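Local coordinates for glycine betaine/carnitine/choline ABC transporter (Staphylococcus aureus subsp. aureus Mu50, PDB 3O66), which probably binds glycine betaine, carnitine or choline as the substrate-binding component of an ABC importer and hands it to the membrane permease, at residues Asp10-Thr14 with Asp62-Gly67; Lys101-Thr105 with Thr227-Arg232; Asp108-Ala113 with Leu244-Thr250; Thr198-Ala204 with Met253-Tyr258. All coordinates share one frame. Where two conformers were deposited one is given. Numbering follows the deposited sequence.

Contact 1 of 4, residues Asp10-Thr14 with Asp62-Gly67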
# COMPACT_ATOMS: atom_id res chain seq x y z
N ASP A 10 25.04 9.30 4.77
CA ASP A 10 23.92 10.20 4.50
C ASP A 10 22.70 9.50 3.88
O ASP A 10 22.69 9.25 2.67
CB ASP A 10 24.43 11.31 3.57
CG ASP A 10 23.36 12.30 3.18
OD1 ASP A 10 22.41 12.50 3.97
OD2 ASP A 10 23.48 12.89 2.08
N VAL A 11 21.68 9.22 4.69
CA VAL A 11 20.51 8.48 4.22
C VAL A 11 19.28 9.38 4.39
O VAL A 11 19.01 9.93 5.46
CB VAL A 11 20.32 7.15 4.99
CG1 VAL A 11 19.04 6.47 4.58
CG2 VAL A 11 21.49 6.20 4.74
N LYS A 12 18.54 9.53 3.30
CA LYS A 12 17.31 10.27 3.34
C LYS A 12 16.21 9.43 2.69
O LYS A 12 16.39 8.90 1.59
CB LYS A 12 17.48 11.61 2.62
CG LYS A 12 18.42 12.59 3.33
CD LYS A 12 18.84 13.69 2.37
CE LYS A 12 19.79 14.69 3.01
NZ LYS A 12 19.01 15.73 3.74
N ILE A 13 15.10 9.32 3.40
CA ILE A 13 14.00 8.43 3.06
C ILE A 13 12.77 9.27 2.68
O ILE A 13 12.23 10.05 3.51
CB ILE A 13 13.61 7.53 4.28
CG1 ILE A 13 14.85 6.80 4.83
CG2 ILE A 13 12.44 6.60 3.90
CD1 ILE A 13 14.64 6.05 6.16
N THR A 14 12.29 9.08 1.46
CA THR A 14 11.12 9.83 1.06
C THR A 14 9.87 9.24 1.71
O THR A 14 9.73 7.99 1.84
CB THR A 14 10.88 9.80 -0.45
OG1 THR A 14 10.54 8.45 -0.82
CG2 THR A 14 12.10 10.26 -1.19
N ASP A 62 18.07 13.79 -4.28
CA ASP A 62 17.50 14.46 -3.10
C ASP A 62 17.21 13.51 -1.94
O ASP A 62 17.04 13.94 -0.78
CB ASP A 62 16.22 15.16 -3.49
CG ASP A 62 16.43 16.24 -4.55
OD1 ASP A 62 17.54 16.85 -4.62
OD2 ASP A 62 15.47 16.47 -5.30
N ALA A 63 17.13 12.23 -2.27
CA ALA A 63 16.99 11.16 -1.29
C ALA A 63 17.51 9.89 -1.91
O ALA A 63 17.70 9.82 -3.14
CB ALA A 63 15.52 10.97 -0.86
N ASN A 64 17.72 8.87 -1.08
CA ASN A 64 18.22 7.62 -1.62
C ASN A 64 17.46 6.37 -1.22
O ASN A 64 17.86 5.28 -1.64
CB ASN A 64 19.73 7.46 -1.36
CG ASN A 64 20.13 7.83 0.07
OD1 ASN A 64 19.28 7.93 0.96
ND2 ASN A 64 21.42 8.05 0.27
N ILE A 65 16.40 6.53 -0.42
CA ILE A 65 15.47 5.44 -0.06
C ILE A 65 14.05 6.00 -0.18
O ILE A 65 13.83 7.15 0.14
CB ILE A 65 15.68 4.93 1.39
CG1 ILE A 65 17.05 4.25 1.54
CG2 ILE A 65 14.53 4.00 1.83
CD1 ILE A 65 17.39 3.85 3.01
N SER A 66 13.12 5.22 -0.75
CA SER A 66 11.68 5.47 -0.59
C SER A 66 11.15 4.46 0.42
O SER A 66 11.33 3.25 0.24
CB SER A 66 10.95 5.31 -1.92
OG SER A 66 11.29 6.36 -2.83
N GLY A 67 10.46 4.93 1.47
CA GLY A 67 9.97 4.01 2.51
C GLY A 67 9.01 3.00 1.91
O GLY A 67 9.11 1.78 2.18

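Contact 2 of 4, residues Lys101-Thr105 with Thr227-Arg232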
# COMPACT_ATOMS: atom_id res chain seq x y z
N LYS A 101 16.72 0.66 -15.62
CA LYS A 101 16.44 2.05 -15.99
C LYS A 101 16.98 3.05 -15.00
O LYS A 101 17.39 4.14 -15.40
CB LYS A 101 14.93 2.27 -16.17
CG LYS A 101 14.38 1.60 -17.42
CD LYS A 101 13.00 2.17 -17.79
CE LYS A 101 12.54 1.61 -19.13
NZ LYS A 101 11.09 1.88 -19.40
N PHE A 102 16.98 2.71 -13.71
CA PHE A 102 17.26 3.69 -12.66
C PHE A 102 18.37 3.31 -11.69
O PHE A 102 18.62 4.05 -10.72
CB PHE A 102 15.99 3.91 -11.82
CG PHE A 102 14.75 4.24 -12.62
CD1 PHE A 102 14.76 5.27 -13.55
CD2 PHE A 102 13.56 3.55 -12.38
CE1 PHE A 102 13.60 5.59 -14.28
CE2 PHE A 102 12.41 3.87 -13.07
CZ PHE A 102 12.42 4.89 -14.04
N ASP A 103 18.99 2.14 -11.89
CA ASP A 103 20.04 1.67 -10.98
C ASP A 103 19.55 1.65 -9.52
O ASP A 103 20.22 2.17 -8.60
CB ASP A 103 21.32 2.53 -11.11
CG ASP A 103 22.49 1.95 -10.33
OD1 ASP A 103 22.60 0.70 -10.27
OD2 ASP A 103 23.30 2.75 -9.80
N GLN A 104 18.35 1.10 -9.34
CA GLN A 104 17.71 1.03 -8.02
C GLN A 104 17.20 -0.38 -7.75
O GLN A 104 16.83 -1.12 -8.67
CB GLN A 104 16.54 2.00 -7.91
CG GLN A 104 16.95 3.49 -7.98
CD GLN A 104 15.75 4.43 -8.10
OE1 GLN A 104 14.60 4.02 -7.93
NE2 GLN A 104 16.02 5.70 -8.43
N THR A 105 17.16 -0.71 -6.46
CA THR A 105 16.62 -1.97 -6.02
C THR A 105 15.20 -1.72 -5.52
O THR A 105 14.98 -0.99 -4.53
CB THR A 105 17.50 -2.59 -4.94
OG1 THR A 105 18.75 -2.96 -5.52
CG2 THR A 105 16.82 -3.82 -4.30
N THR A 227 18.46 3.41 -3.84
CA THR A 227 19.40 3.50 -4.98
C THR A 227 20.54 2.51 -4.78
O THR A 227 20.96 2.22 -3.63
CB THR A 227 19.99 4.90 -5.14
OG1 THR A 227 20.79 5.21 -3.99
CG2 THR A 227 18.87 5.92 -5.32
N ASN A 228 21.03 1.96 -5.87
CA ASN A 228 22.16 1.05 -5.77
C ASN A 228 23.48 1.77 -5.43
O ASN A 228 24.39 1.16 -4.85
CB ASN A 228 22.24 0.14 -7.02
CG ASN A 228 21.07 -0.84 -7.07
OD1 ASN A 228 20.49 -1.16 -6.03
ND2 ASN A 228 20.69 -1.28 -8.26
N GLU A 229 23.54 3.06 -5.73
CA GLU A 229 24.67 3.89 -5.27
C GLU A 229 24.77 3.80 -3.74
O GLU A 229 25.86 3.58 -3.21
CB GLU A 229 24.54 5.35 -5.73
CG GLU A 229 25.69 6.26 -5.24
CD GLU A 229 25.52 7.75 -5.61
OE1 GLU A 229 24.39 8.18 -5.92
OE2 GLU A 229 26.54 8.49 -5.58
N LEU A 230 23.65 3.95 -3.04
CA LEU A 230 23.64 3.85 -1.57
C LEU A 230 24.00 2.44 -1.11
O LEU A 230 24.80 2.24 -0.15
CB LEU A 230 22.27 4.26 -0.98
CG LEU A 230 22.09 3.94 0.50
CD1 LEU A 230 23.04 4.78 1.38
CD2 LEU A 230 20.64 4.16 0.92
N LEU A 231 23.40 1.44 -1.77
CA LEU A 231 23.63 0.05 -1.42
C LEU A 231 25.08 -0.38 -1.72
O LEU A 231 25.62 -1.27 -1.05
CB LEU A 231 22.62 -0.87 -2.12
CG LEU A 231 21.14 -0.64 -1.76
CD1 LEU A 231 20.30 -1.75 -2.38
CD2 LEU A 231 20.88 -0.60 -0.24
N ARG A 232 25.71 0.24 -2.71
CA ARG A 232 27.13 -0.03 -2.96
C ARG A 232 28.03 0.60 -1.91
O ARG A 232 29.03 -0.01 -1.49
CB ARG A 232 27.53 0.37 -4.39
CG ARG A 232 27.00 -0.62 -5.42
CD ARG A 232 27.47 -0.34 -6.84
NE ARG A 232 27.03 0.97 -7.30
CZ ARG A 232 25.96 1.19 -8.07
NH1 ARG A 232 25.20 0.20 -8.49
NH2 ARG A 232 25.66 2.43 -8.41
O HOH W 1 22.02 4.65 -7.92

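Contact 3 of 4, residues Asp108-Ala113 with Leu244-Thr250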
# COMPACT_ATOMS: atom_id res chain seq x y z
N ASP A 108 11.74 -6.93 -2.53
CA ASP A 108 10.60 -7.84 -2.33
C ASP A 108 9.61 -7.16 -1.37
O ASP A 108 10.01 -6.36 -0.54
CB ASP A 108 11.04 -9.18 -1.77
CG ASP A 108 11.74 -10.07 -2.81
OD1 ASP A 108 11.74 -9.75 -4.02
OD2 ASP A 108 12.30 -11.10 -2.40
N SER A 109 8.33 -7.50 -1.49
CA SER A 109 7.30 -6.80 -0.74
C SER A 109 7.38 -6.94 0.76
O SER A 109 7.78 -8.00 1.30
CB SER A 109 5.90 -7.21 -1.24
OG SER A 109 4.87 -6.57 -0.48
N TYR A 110 7.01 -5.87 1.43
CA TYR A 110 6.74 -5.92 2.88
C TYR A 110 5.75 -7.03 3.28
O TYR A 110 5.79 -7.52 4.42
CB TYR A 110 6.18 -4.59 3.34
CG TYR A 110 7.19 -3.48 3.33
CD1 TYR A 110 8.36 -3.58 4.09
CD2 TYR A 110 6.97 -2.31 2.59
CE1 TYR A 110 9.28 -2.56 4.10
CE2 TYR A 110 7.88 -1.27 2.57
CZ TYR A 110 9.04 -1.40 3.33
OH TYR A 110 9.93 -0.38 3.33
N GLY A 111 4.85 -7.38 2.36
CA GLY A 111 3.88 -8.46 2.59
C GLY A 111 2.44 -7.99 2.47
O GLY A 111 1.51 -8.79 2.58
N PHE A 112 2.25 -6.70 2.20
CA PHE A 112 0.91 -6.17 1.95
C PHE A 112 0.80 -5.52 0.55
O PHE A 112 1.80 -5.19 -0.08
CB PHE A 112 0.49 -5.16 3.05
CG PHE A 112 1.30 -3.86 3.07
CD1 PHE A 112 0.84 -2.73 2.39
CD2 PHE A 112 2.48 -3.76 3.80
CE1 PHE A 112 1.54 -1.53 2.42
CE2 PHE A 112 3.21 -2.56 3.84
CZ PHE A 112 2.74 -1.43 3.16
N ALA A 113 -0.45 -5.38 0.09
CA ALA A 113 -0.82 -4.59 -1.08
C ALA A 113 -1.83 -3.50 -0.68
O ALA A 113 -2.74 -3.75 0.13
CB ALA A 113 -1.39 -5.48 -2.16
N LEU A 244 12.68 -6.45 6.77
CA LEU A 244 11.25 -6.16 6.78
C LEU A 244 10.47 -6.90 5.71
O LEU A 244 9.25 -6.83 5.70
CB LEU A 244 11.00 -4.64 6.68
CG LEU A 244 11.53 -3.81 7.89
CD1 LEU A 244 11.19 -2.33 7.72
CD2 LEU A 244 10.93 -4.29 9.18
N THR A 245 11.15 -7.60 4.80
CA THR A 245 10.49 -8.31 3.71
C THR A 245 9.54 -9.41 4.24
O THR A 245 9.98 -10.28 4.99
CB THR A 245 11.55 -8.92 2.76
OG1 THR A 245 12.27 -7.86 2.12
CG2 THR A 245 10.90 -9.84 1.70
N GLY A 246 8.26 -9.35 3.85
CA GLY A 246 7.23 -10.28 4.36
C GLY A 246 6.70 -10.03 5.77
O GLY A 246 5.78 -10.72 6.21
N LYS A 247 7.25 -9.05 6.49
CA LYS A 247 6.88 -8.86 7.92
C LYS A 247 5.60 -8.05 8.24
O LYS A 247 5.20 -7.90 9.42
CB LYS A 247 8.06 -8.31 8.73
CG LYS A 247 9.40 -9.01 8.49
CD LYS A 247 9.48 -10.48 8.99
CE LYS A 247 10.62 -11.25 8.27
NZ LYS A 247 12.00 -10.79 8.77
N ILE A 248 4.96 -7.51 7.20
CA ILE A 248 3.74 -6.76 7.39
C ILE A 248 2.67 -7.28 6.45
O ILE A 248 2.67 -6.94 5.24
CB ILE A 248 3.95 -5.23 7.19
CG1 ILE A 248 5.20 -4.74 7.96
CG2 ILE A 248 2.71 -4.45 7.63
CD1 ILE A 248 5.48 -3.26 7.80
N SER A 249 1.77 -8.12 6.97
CA SER A 249 0.65 -8.60 6.15
C SER A 249 -0.29 -7.44 5.87
O SER A 249 -0.18 -6.40 6.49
CB SER A 249 -0.11 -9.71 6.85
OG SER A 249 -0.72 -9.26 8.05
N THR A 250 -1.23 -7.61 4.95
CA THR A 250 -2.27 -6.58 4.77
C THR A 250 -3.07 -6.27 6.05
O THR A 250 -3.28 -5.09 6.38
CB THR A 250 -3.16 -6.93 3.58
OG1 THR A 250 -2.29 -7.03 2.43
CG2 THR A 250 -4.21 -5.83 3.30

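Contact 4 of 4, residues Thr198-Ala204 with Met253-Tyr258. With ACT (acetate ion), chain D.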
# COMPACT_ATOMS: atom_id res chain seq x y z
N THR A 198 -5.71 -1.11 2.74
CA THR A 198 -4.97 -1.04 4.00
C THR A 198 -5.50 0.01 4.98
O THR A 198 -4.86 0.29 6.01
CB THR A 198 -3.45 -0.78 3.82
OG1 THR A 198 -3.27 0.46 3.12
CG2 THR A 198 -2.75 -1.92 3.12
N ASP A 199 -6.64 0.62 4.65
CA ASP A 199 -7.16 1.69 5.50
C ASP A 199 -7.38 1.19 6.93
O ASP A 199 -7.95 0.11 7.14
CB ASP A 199 -8.45 2.34 4.92
CG ASP A 199 -8.80 3.61 5.62
OD1 ASP A 199 -8.41 4.70 5.12
OD2 ASP A 199 -9.41 3.54 6.72
N GLY A 200 -6.89 1.93 7.91
CA GLY A 200 -7.07 1.55 9.31
C GLY A 200 -8.51 1.30 9.74
O GLY A 200 -8.78 0.58 10.71
N ARG A 201 -9.46 1.90 9.06
CA ARG A 201 -10.85 1.71 9.46
C ARG A 201 -11.32 0.29 9.15
O ARG A 201 -12.32 -0.18 9.71
CB ARG A 201 -11.76 2.80 8.88
CG ARG A 201 -11.55 4.14 9.62
CD ARG A 201 -12.06 5.32 8.82
NE ARG A 201 -11.22 5.57 7.64
CZ ARG A 201 -11.09 6.78 7.09
NH1 ARG A 201 -10.33 6.96 6.02
NH2 ARG A 201 -11.75 7.81 7.61
N ILE A 202 -10.59 -0.39 8.27
CA ILE A 202 -10.90 -1.80 8.03
C ILE A 202 -10.67 -2.58 9.33
O ILE A 202 -11.46 -3.46 9.68
CB ILE A 202 -10.04 -2.39 6.89
CG1 ILE A 202 -10.43 -1.75 5.54
CG2 ILE A 202 -10.21 -3.89 6.84
CD1 ILE A 202 -9.41 -1.97 4.43
N ALA A 203 -9.61 -2.22 10.06
CA ALA A 203 -9.34 -2.79 11.39
C ALA A 203 -10.30 -2.20 12.43
O ALA A 203 -10.81 -2.91 13.31
CB ALA A 203 -7.84 -2.58 11.82
N ALA A 204 -10.57 -0.90 12.36
CA ALA A 204 -11.39 -0.30 13.41
C ALA A 204 -12.83 -0.83 13.39
O ALA A 204 -13.45 -0.99 14.46
CB ALA A 204 -11.38 1.21 13.31
N MSE A 253 -0.91 -4.14 8.34
CA MSE A 253 -0.84 -2.74 7.88
C MSE A 253 -2.12 -2.01 8.24
O MSE A 253 -2.06 -0.83 8.58
CB MSE A 253 -0.62 -2.65 6.36
CG MSE A 253 -0.20 -1.24 5.83
SE MSE A 253 1.55 -0.68 6.59
CE MSE A 253 0.93 0.66 7.88
N GLN A 254 -3.27 -2.68 8.11
CA GLN A 254 -4.54 -2.10 8.54
C GLN A 254 -4.47 -1.73 10.02
O GLN A 254 -4.80 -0.59 10.40
CB GLN A 254 -5.71 -3.05 8.30
CG GLN A 254 -6.06 -3.28 6.81
CD GLN A 254 -6.81 -4.58 6.62
OE1 GLN A 254 -7.11 -5.26 7.60
NE2 GLN A 254 -7.12 -4.92 5.37
N ARG A 255 -3.98 -2.67 10.85
CA ARG A 255 -3.83 -2.42 12.28
C ARG A 255 -2.87 -1.28 12.60
O ARG A 255 -3.14 -0.47 13.49
CB ARG A 255 -3.39 -3.69 13.07
CG ARG A 255 -4.53 -4.69 13.32
CD ARG A 255 -4.05 -5.90 14.18
NE ARG A 255 -3.18 -6.78 13.40
CZ ARG A 255 -3.61 -7.74 12.59
NH1 ARG A 255 -2.74 -8.47 11.92
NH2 ARG A 255 -4.92 -7.96 12.41
N LEU A 256 -1.74 -1.23 11.90
CA LEU A 256 -0.76 -0.17 12.13
C LEU A 256 -1.35 1.16 11.72
O LEU A 256 -1.23 2.15 12.44
CB LEU A 256 0.54 -0.45 11.34
CG LEU A 256 1.33 -1.66 11.87
CD1 LEU A 256 2.45 -1.98 10.87
CD2 LEU A 256 1.86 -1.43 13.31
N ASN A 257 -2.01 1.20 10.56
CA ASN A 257 -2.66 2.46 10.14
C ASN A 257 -3.69 2.93 11.17
O ASN A 257 -3.83 4.14 11.42
CB ASN A 257 -3.31 2.32 8.78
CG ASN A 257 -2.33 2.50 7.66
OD1 ASN A 257 -1.36 3.28 7.76
ND2 ASN A 257 -2.53 1.75 6.57
N TYR A 258 -4.39 1.98 11.78
CA TYR A 258 -5.41 2.31 12.78
C TYR A 258 -4.76 3.00 13.98
O TYR A 258 -5.32 3.95 14.56
CB TYR A 258 -6.17 1.04 13.20
CG TYR A 258 -7.19 1.19 14.31
CD1 TYR A 258 -8.07 2.27 14.35
CD2 TYR A 258 -7.32 0.20 15.29
CE1 TYR A 258 -9.04 2.39 15.37
CE2 TYR A 258 -8.27 0.30 16.30
CZ TYR A 258 -9.12 1.39 16.33
OH TYR A 258 -10.05 1.47 17.34
C ACT D . -4.86 3.38 3.08
O ACT D . -4.81 2.35 2.36
OXT ACT D . -4.04 3.47 4.05
CH3 ACT D . -5.86 4.48 2.81

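Contact 1 of 4, residues Asp10-Thr14 with Asp62-Gly67
Two strands run in parallel register here, Ile-13 beside Ile-65 and Thr-14 beside Ser-66, with CA atoms 4.6 and 4.7 Å apart. Lys-12 O receives two successive amides, Asn-64 N (3.0 Å) and Ile-65 N (3.1 Å); Thr-14 N gives to Ile-65 O (2.8 Å) and Gly-67 N to Thr-14 O (3.2 Å). Before the strand, the side-chain amide of Asn-64 replaces a backbone partner, its OD1 taking Lys-12 N (2.9 Å) and its ND2 giving to Asp-10 O (3.0 Å); asparagine suits this spot because it both donates and accepts. On one face Ile-13 CG2 meets Ile-65 CG2 (3.9 Å), and both isoleucines pack against helix 19-35. Val-11 CG1 meets Ile-65 CD1 (3.5 Å) while resting on Ile-40, Pro-42 and Leu-230. On the other face Ser-66 OG donates to Thr-14 OG1 (3.0 Å), which Gln-54 of helix 51-60 also bonds. Adjacent parallel strands with helices on both faces are typical of alpha/beta folds, here the core of one lobe of a periplasmic-type binding protein.

Contact 2 of 4, residues Lys101-Thr105 with Thr227-Arg232
Asp-103 leaves helix 87-102 with positive phi, and this turn brings its t side chain up to helix 228-233. There its carboxylate meets the guanidinium of Arg-232 edge-on in a two-pronged salt bridge, OD2 to NH2 at 2.8 Å and OD1 to NH1 at 3.2 Å. The m rotamer at chi3 of Arg-232 bends the long chain back toward the aspartate. Water 1 donates to Asp-103 OD2 (3.0 Å) and accepts from Glu-229 N (3.1 Å), linking an amide of the helix's first turn to the same carboxylate. Asn-228, in the m rotamer, suits its place because its side chain both donates and accepts: OD1 accepts from Thr-105 OG1 (2.6 Å), ND2 makes a weak bond to Asp-103 OD1 (3.4 Å), and its backbone N donates to Asp-103 O (2.9 Å). Thr-227 at the N-cap, in its p rotamer, offers a hydroxyl to a first-turn amide, OG1 accepting from Leu-230 N (3.3 Å). Gln-104, its CG 3.9 Å from Thr-227 CA, forms an antiparallel, non-hydrogen-bonded pair with Thr-227, tying edge strand 104-106 to the start of a helix in one alpha/beta lobe. Gln-104 reaches Leu-58 and Ile-59 of helix 51-60, while Thr-227 is backbone-bonded to Asn-64.

Contact 3 of 4, residues Asp108-Ala113 with Leu244-Thr250
In the connection between the two alpha/beta lobes, consistent with a hinge crossing in this type of binding protein, an ST turn packs against a type II beta turn. Ser-109 OG accepts from Gly-111 N (3.0 Å) and is also bonded to Ala-222 O; Leu-244 to Lys-247 reverse direction with Lys-247 N bonded to Leu-244 O (3.1 Å). Two backbone bonds hold the segments together, Gly-246 N to Ser-109 O (2.9 Å) and Ile-248 N to Tyr-110 O (2.9 Å). Glycine is needed at 111, because a CB would clash with Ile-248 O, and Gly-246 takes the positive phi of its turn. Tyr-110 CE1 touches Leu-244 CB (3.7 Å), and Phe-112 CD2 lies 3.9 Å from Ile-248 CG2. Ala-113 N bonds weakly to Thr-250 OG1 (3.4 Å). Tyr-110 OH is bonded to Gly-67 O, and both rings pack on Ile-24 of helix 19-35. Segment 108-113 leads from strand 104-106 to strand 116-120 of the other sheet; Ser-249 caps helix 250-261, OG bonded to Glu-252 N.

Contact 4 of 4, residues Thr198-Ala204 with Met253-Tyr258
Met-253, a selenomethionine, opens the contacting part of helix 250-261, its CG 3.8 Å from Thr-198 CG2. Gln-254 follows, its CA making a CH...O contact to Thr-198 O (3.5 Å) and its NE2 bonding to Ser-197 O; its backbone O receives a CA-H...O contact from Gly-200 CA (3.3 Å). Glycine is required there because a CB would clash with the backbone of Asn-257 and Tyr-258. The aliphatic CG of Arg-255 brushes Ala-203 CB (4.2 Å), its charge being paired with Glu-252. Asn-257 ND2 bonds to Thr-198 O (2.8 Å), and both side chains bond to Glu-20; an acetate ion, probably from the crystallisation liquor, has its O 2.6 Å from Thr-198 OG1. Ala-204 CB sits over the ring face of Tyr-258, 3.8 Å from the centroid, a CH-pi contact that a small methyl permits. Helix 200-204, N-capped by Asp-199, thus crosses segment 253-258 at -92°. It follows strand 192-196 of the second sheet, whereas helix 250-261 lies against helix 19-35 of the first lobe, so the contact spans both lobes.

Contact 1 is the most buried of the four and lies within one sheet; contact 2 holds the edge of that same sheet nearer the surface, which suits its salt bridge and water. The two meet directly, Asn-64 O probably bonding to Thr-227 N (3.0 Å). Contact 3 relies instead on backbone bonds between loops and reaches contact 1 through Tyr-110 OH and Gly-67 O (2.6 Å). It also touches contact 4, where Phe-112 CZ lies 3.7 Å from Met-253 SE. Contact 4 is helix packing with few polar bonds, and its centre is about 32 Å from that of contact 2, across the chain's centre. Contact 3 lies on the connection between the sheets, and contact 4 joins a helix following the second sheet to one on the first lobe's side.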